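Local atomic coordinates of sialyltransferase 0160 (Photobacterium damselae, PDB entry 4R84), a protein that is a sialyltransferase of the GT-B structural group that probably transfers sialic acid from CMP-sialic acid to acceptor sugars. Residues Tyr454-Phe467 with Ala479-Ile493. Numbering follows the deposited sequence. Where two conformers were deposited one is given.
Sequences YFTIPADKVNFIVF and ALKSPLVQVMLTLGI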
loop_
_atom_site.group_PDB
_atom_site.type_symbol
_atom_site.label_atom_id
_atom_site.label_comp_id
_atom_site.label_asym_id
_atom_site.label_seq_id
_atom_site.Cartn_x
_atom_site.Cartn_y
_atom_site.Cartn_z
ATOM N N TYR A 454 -5.306 15.881 -0.778
ATOM C CA TYR A 454 -5.102 16.744 0.394
ATOM C C TYR A 454 -5.188 15.975 1.712
ATOM O O TYR A 454 -4.814 16.501 2.760
ATOM C CB TYR A 454 -6.106 17.916 0.389
ATOM C CG TYR A 454 -5.638 19.011 -0.530
ATOM C CD1 TYR A 454 -4.712 19.952 -0.100
ATOM C CD2 TYR A 454 -6.054 19.048 -1.852
ATOM C CE1 TYR A 454 -4.240 20.929 -0.958
ATOM C CE2 TYR A 454 -5.595 20.008 -2.708
ATOM C CZ TYR A 454 -4.690 20.944 -2.264
ATOM O OH TYR A 454 -4.246 21.892 -3.148
ATOM N N PHE A 455 -5.635 14.723 1.657
ATOM C CA PHE A 455 -5.741 13.933 2.873
ATOM C C PHE A 455 -4.407 13.364 3.342
ATOM O O PHE A 455 -4.307 12.838 4.446
ATOM C CB PHE A 455 -6.746 12.805 2.668
ATOM C CG PHE A 455 -8.121 13.173 3.093
ATOM C CD1 PHE A 455 -8.797 14.206 2.454
ATOM C CD2 PHE A 455 -8.732 12.533 4.148
ATOM C CE1 PHE A 455 -10.063 14.563 2.843
ATOM C CE2 PHE A 455 -10.006 12.894 4.543
ATOM C CZ PHE A 455 -10.669 13.911 3.896
ATOM N N THR A 456 -3.368 13.486 2.530
ATOM C CA THR A 456 -2.070 13.020 2.989
ATOM C C THR A 456 -1.036 14.135 2.928
ATOM O O THR A 456 0.144 13.906 2.683
ATOM C CB THR A 456 -1.593 11.793 2.195
ATOM O OG1 THR A 456 -1.705 12.044 0.789
ATOM C CG2 THR A 456 -2.437 10.581 2.555
ATOM N N ILE A 457 -1.502 15.356 3.161
ATOM C CA ILE A 457 -0.598 16.487 3.318
ATOM C C ILE A 457 -0.701 17.005 4.748
ATOM O O ILE A 457 -1.808 17.262 5.221
ATOM C CB ILE A 457 -0.937 17.627 2.356
ATOM C CG1 ILE A 457 -0.986 17.141 0.902
ATOM C CG2 ILE A 457 0.065 18.765 2.510
ATOM C CD1 ILE A 457 -1.405 18.238 -0.068
ATOM N N PRO A 458 0.446 17.156 5.440
ATOM C CA PRO A 458 0.435 17.752 6.783
ATOM C C PRO A 458 -0.275 19.093 6.761
ATOM O O PRO A 458 -0.114 19.856 5.795
ATOM C CB PRO A 458 1.922 17.913 7.115
ATOM C CG PRO A 458 2.610 16.852 6.289
ATOM C CD PRO A 458 1.808 16.788 5.005
ATOM N N ALA A 459 -1.084 19.360 7.783
ATOM C CA ALA A 459 -1.886 20.575 7.840
ATOM C C ALA A 459 -1.054 21.839 7.616
ATOM O O ALA A 459 -1.516 22.785 6.975
ATOM C CB ALA A 459 -2.616 20.662 9.171
ATOM N N ASP A 460 0.169 21.847 8.144
ATOM C CA ASP A 460 1.025 23.027 8.056
ATOM C C ASP A 460 1.408 23.357 6.612
ATOM O O ASP A 460 1.803 24.486 6.310
ATOM C CB ASP A 460 2.288 22.840 8.906
ATOM C CG ASP A 460 3.093 21.614 8.507
ATOM O OD1 ASP A 460 2.709 20.925 7.542
ATOM O OD2 ASP A 460 4.123 21.340 9.156
ATOM N N LYS A 461 1.267 22.384 5.714
ATOM C CA LYS A 461 1.629 22.584 4.317
ATOM C C LYS A 461 0.404 22.841 3.426
ATOM O O LYS A 461 0.538 23.115 2.235
ATOM C CB LYS A 461 2.424 21.369 3.804
ATOM C CG LYS A 461 3.856 21.294 4.305
ATOM C CD LYS A 461 4.568 20.069 3.733
ATOM C CE LYS A 461 5.972 19.921 4.294
ATOM N NZ LYS A 461 6.887 20.967 3.794
ATOM N N VAL A 462 -0.792 22.766 3.999
ATOM C CA VAL A 462 -1.992 23.057 3.229
ATOM C C VAL A 462 -2.395 24.516 3.381
ATOM O O VAL A 462 -2.738 24.949 4.473
ATOM C CB VAL A 462 -3.172 22.159 3.660
ATOM C CG1 VAL A 462 -4.429 22.521 2.890
ATOM C CG2 VAL A 462 -2.815 20.692 3.462
ATOM N N ASN A 463 -2.371 25.268 2.284
ATOM C CA ASN A 463 -2.665 26.703 2.382
ATOM C C ASN A 463 -4.153 27.020 2.256
ATOM O O ASN A 463 -4.761 27.570 3.176
ATOM C CB ASN A 463 -1.890 27.480 1.323
ATOM C CG ASN A 463 -1.571 28.900 1.766
ATOM O OD1 ASN A 463 -2.465 29.730 1.900
ATOM N ND2 ASN A 463 -0.288 29.184 1.982
ATOM N N PHE A 464 -4.742 26.672 1.117
ATOM C CA PHE A 464 -6.191 26.774 0.934
ATOM C C PHE A 464 -6.637 25.707 -0.043
ATOM O O PHE A 464 -5.834 25.179 -0.813
ATOM C CB PHE A 464 -6.637 28.154 0.426
ATOM C CG PHE A 464 -6.098 28.530 -0.931
ATOM C CD1 PHE A 464 -6.679 28.034 -2.093
ATOM C CD2 PHE A 464 -5.053 29.428 -1.047
ATOM C CE1 PHE A 464 -6.198 28.385 -3.332
ATOM C CE2 PHE A 464 -4.575 29.800 -2.287
ATOM C CZ PHE A 464 -5.150 29.289 -3.434
ATOM N N ILE A 465 -7.930 25.411 -0.006
ATOM C CA ILE A 465 -8.526 24.438 -0.907
ATOM C C ILE A 465 -9.756 25.013 -1.579
ATOM O O ILE A 465 -10.622 25.590 -0.913
ATOM C CB ILE A 465 -8.906 23.176 -0.159
ATOM C CG1 ILE A 465 -7.657 22.566 0.473
ATOM C CG2 ILE A 465 -9.506 22.182 -1.113
ATOM C CD1 ILE A 465 -7.924 21.280 1.207
ATOM N N VAL A 466 -9.830 24.853 -2.899
ATOM C CA VAL A 466 -10.933 25.403 -3.673
ATOM C C VAL A 466 -11.948 24.344 -4.061
ATOM O O VAL A 466 -11.590 23.330 -4.662
ATOM C CB VAL A 466 -10.423 26.070 -4.940
ATOM C CG1 VAL A 466 -11.597 26.574 -5.775
ATOM C CG2 VAL A 466 -9.483 27.218 -4.570
ATOM N N PHE A 467 -13.208 24.565 -3.702
ATOM C CA PHE A 467 -14.263 23.689 -4.179
ATOM C C PHE A 467 -14.963 24.320 -5.363
ATOM O O PHE A 467 -15.154 25.521 -5.401
ATOM C CB PHE A 467 -15.239 23.378 -3.066
ATOM C CG PHE A 467 -14.646 22.524 -2.015
ATOM C CD1 PHE A 467 -13.834 23.074 -1.046
ATOM C CD2 PHE A 467 -14.851 21.156 -2.027
ATOM C CE1 PHE A 467 -13.256 22.272 -0.078
ATOM C CE2 PHE A 467 -14.276 20.357 -1.069
ATOM C CZ PHE A 467 -13.478 20.913 -0.098
ATOM N N ALA A 479 -20.356 24.186 0.276
ATOM C CA ALA A 479 -19.068 23.502 0.423
ATOM C C ALA A 479 -18.766 23.258 1.900
ATOM O O ALA A 479 -18.392 22.150 2.282
ATOM C CB ALA A 479 -17.950 24.295 -0.216
ATOM N N LEU A 480 -18.939 24.289 2.724
ATOM C CA LEU A 480 -18.609 24.174 4.143
ATOM C C LEU A 480 -19.411 23.073 4.827
ATOM O O LEU A 480 -18.913 22.418 5.737
ATOM C CB LEU A 480 -18.839 25.503 4.864
ATOM C CG LEU A 480 -17.809 26.592 4.576
ATOM C CD1 LEU A 480 -18.272 27.921 5.142
ATOM C CD2 LEU A 480 -16.473 26.192 5.185
ATOM N N LYS A 481 -20.648 22.865 4.389
ATOM C CA LYS A 481 -21.522 21.890 5.034
ATOM C C LYS A 481 -21.361 20.474 4.462
ATOM O O LYS A 481 -21.937 19.516 4.982
ATOM C CB LYS A 481 -22.984 22.323 4.919
ATOM C CG LYS A 481 -23.336 23.625 5.637
ATOM C CD LYS A 481 -24.808 23.978 5.413
ATOM C CE LYS A 481 -25.208 25.300 6.077
ATOM N NZ LYS A 481 -24.984 26.486 5.201
ATOM N N SER A 482 -20.589 20.337 3.393
ATOM C CA SER A 482 -20.418 19.029 2.767
ATOM C C SER A 482 -19.683 18.061 3.692
ATOM O O SER A 482 -18.847 18.479 4.494
ATOM C CB SER A 482 -19.667 19.150 1.440
ATOM O OG SER A 482 -18.304 19.476 1.640
ATOM N N PRO A 483 -19.994 16.760 3.573
ATOM C CA PRO A 483 -19.299 15.710 4.327
ATOM C C PRO A 483 -17.781 15.810 4.199
ATOM O O PRO A 483 -17.085 15.750 5.206
ATOM C CB PRO A 483 -19.825 14.420 3.695
ATOM C CG PRO A 483 -21.200 14.774 3.262
ATOM C CD PRO A 483 -21.151 16.233 2.829
ATOM N N LEU A 484 -17.275 16.011 2.986
ATOM C CA LEU A 484 -15.841 16.098 2.790
ATOM C C LEU A 484 -15.219 17.204 3.636
ATOM O O LEU A 484 -14.232 16.977 4.328
ATOM C CB LEU A 484 -15.508 16.338 1.322
ATOM C CG LEU A 484 -14.007 16.329 1.036
ATOM C CD1 LEU A 484 -13.394 14.992 1.419
ATOM C CD2 LEU A 484 -13.747 16.636 -0.437
ATOM N N VAL A 485 -15.802 18.398 3.600
ATOM C CA VAL A 485 -15.228 19.498 4.370
ATOM C C VAL A 485 -15.385 19.251 5.871
ATOM O O VAL A 485 -14.457 19.497 6.648
ATOM C CB VAL A 485 -15.858 20.839 3.967
ATOM C CG1 VAL A 485 -15.397 21.958 4.893
ATOM C CG2 VAL A 485 -15.496 21.155 2.523
ATOM N N GLN A 486 -16.537 18.728 6.280
ATOM C CA GLN A 486 -16.755 18.438 7.699
ATOM C C GLN A 486 -15.695 17.473 8.229
ATOM O O GLN A 486 -15.197 17.641 9.349
ATOM C CB GLN A 486 -18.164 17.875 7.928
ATOM C CG GLN A 486 -19.281 18.936 7.809
ATOM C CD GLN A 486 -19.098 20.083 8.779
ATOM O OE1 GLN A 486 -19.023 19.876 9.990
ATOM N NE2 GLN A 486 -19.021 21.300 8.255
ATOM N N VAL A 487 -15.331 16.484 7.414
ATOM C CA VAL A 487 -14.273 15.551 7.802
ATOM C C VAL A 487 -12.914 16.231 7.890
ATOM O O VAL A 487 -12.190 16.058 8.872
ATOM C CB VAL A 487 -14.189 14.366 6.817
ATOM C CG1 VAL A 487 -12.904 13.562 7.030
ATOM C CG2 VAL A 487 -15.426 13.508 6.945
ATOM N N MET A 488 -12.583 17.050 6.896
ATOM C CA MET A 488 -11.303 17.738 6.889
ATOM C C MET A 488 -11.187 18.721 8.053
ATOM O O MET A 488 -10.105 18.879 8.627
ATOM C CB MET A 488 -11.109 18.475 5.566
ATOM C CG MET A 488 -11.199 17.568 4.367
ATOM S SD MET A 488 -10.792 18.446 2.849
ATOM C CE MET A 488 -9.042 18.591 3.041
ATOM N N LEU A 489 -12.292 19.377 8.405
ATOM C CA LEU A 489 -12.304 20.262 9.569
ATOM C C LEU A 489 -12.042 19.487 10.862
ATOM O O LEU A 489 -11.226 19.904 11.675
ATOM C CB LEU A 489 -13.632 21.023 9.653
ATOM C CG LEU A 489 -13.869 22.120 8.599
ATOM C CD1 LEU A 489 -15.312 22.593 8.619
ATOM C CD2 LEU A 489 -12.936 23.309 8.786
ATOM N N THR A 490 -12.734 18.365 11.046
ATOM C CA THR A 490 -12.566 17.510 12.233
ATOM C C THR A 490 -11.130 16.988 12.358
ATOM O O THR A 490 -10.581 16.869 13.464
ATOM C CB THR A 490 -13.550 16.320 12.195
ATOM O OG1 THR A 490 -14.890 16.821 12.249
ATOM C CG2 THR A 490 -13.333 15.370 13.371
ATOM N N LEU A 491 -10.540 16.665 11.215
ATOM C CA LEU A 491 -9.168 16.170 11.153
ATOM C C LEU A 491 -8.124 17.287 11.222
ATOM O O LEU A 491 -6.933 17.018 11.300
ATOM C CB LEU A 491 -8.969 15.347 9.875
ATOM C CG LEU A 491 -9.627 13.968 9.851
ATOM C CD1 LEU A 491 -9.511 13.360 8.450
ATOM C CD2 LEU A 491 -8.992 13.061 10.893
ATOM N N GLY A 492 -8.555 18.548 11.169
ATOM C CA GLY A 492 -7.609 19.645 11.277
ATOM C C GLY A 492 -6.788 19.890 10.020
ATOM O O GLY A 492 -5.770 20.590 10.048
ATOM N N ILE A 493 -7.255 19.360 8.901
ATOM C CA ILE A 493 -6.537 19.532 7.651
ATOM C C ILE A 493 -6.688 20.965 7.204
ATOM O O ILE A 493 -5.735 21.593 6.747
ATOM C CB ILE A 493 -7.057 18.588 6.561
ATOM C CG1 ILE A 493 -6.854 17.137 7.007
ATOM C CG2 ILE A 493 -6.352 18.871 5.235
ATOM C CD1 ILE A 493 -7.472 16.116 6.074
HETATM O O HOH W 1 -4.628 23.939 6.998
#
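Ala479 sets its CB against CB of Phe467, a small side chain that suits the close approach of strand and helix end here. The chain then turns at Ser482, whose OG donates to a lone pair of Ala479 O, in the carbonyl plane, and caps the next helix through a weak bond from Val485 N. Leu484, with CG anti to its backbone N (chi1 -175°), divides its branches: CD2 meets the Phe467 ring at its edge, CD1 touches CE1 of Phe455. The short, branched Val485 fits beside the Phe467 ring, CG2 3.3 Å from CZ, and Val487 CG1 lies at the Phe455 edge. Flexible Met488 passes obliquely by Phe455 in a Met-aromatic contact, then bends at chi3 (74°), bringing CE tip to tip with CD1 of Ile465 at a tight 3.4 Å. Gly492, whose positive phi suits glycine, closes the helix in a Schellman motif. Beyond it Ile493 sets CD1 over the Phe455 face, 4.1 Å from the ring centroid, a CH-pi contact. A water lies 2.6 Å from Ile493 O. Strand 462-468 runs nearly antiparallel to helix 483-490 and pairs with strand 499-502; helix 237-246 touches Phe455 and Leu484, and the Phe467 side chain lies about 6 Å from the bound donor analogue.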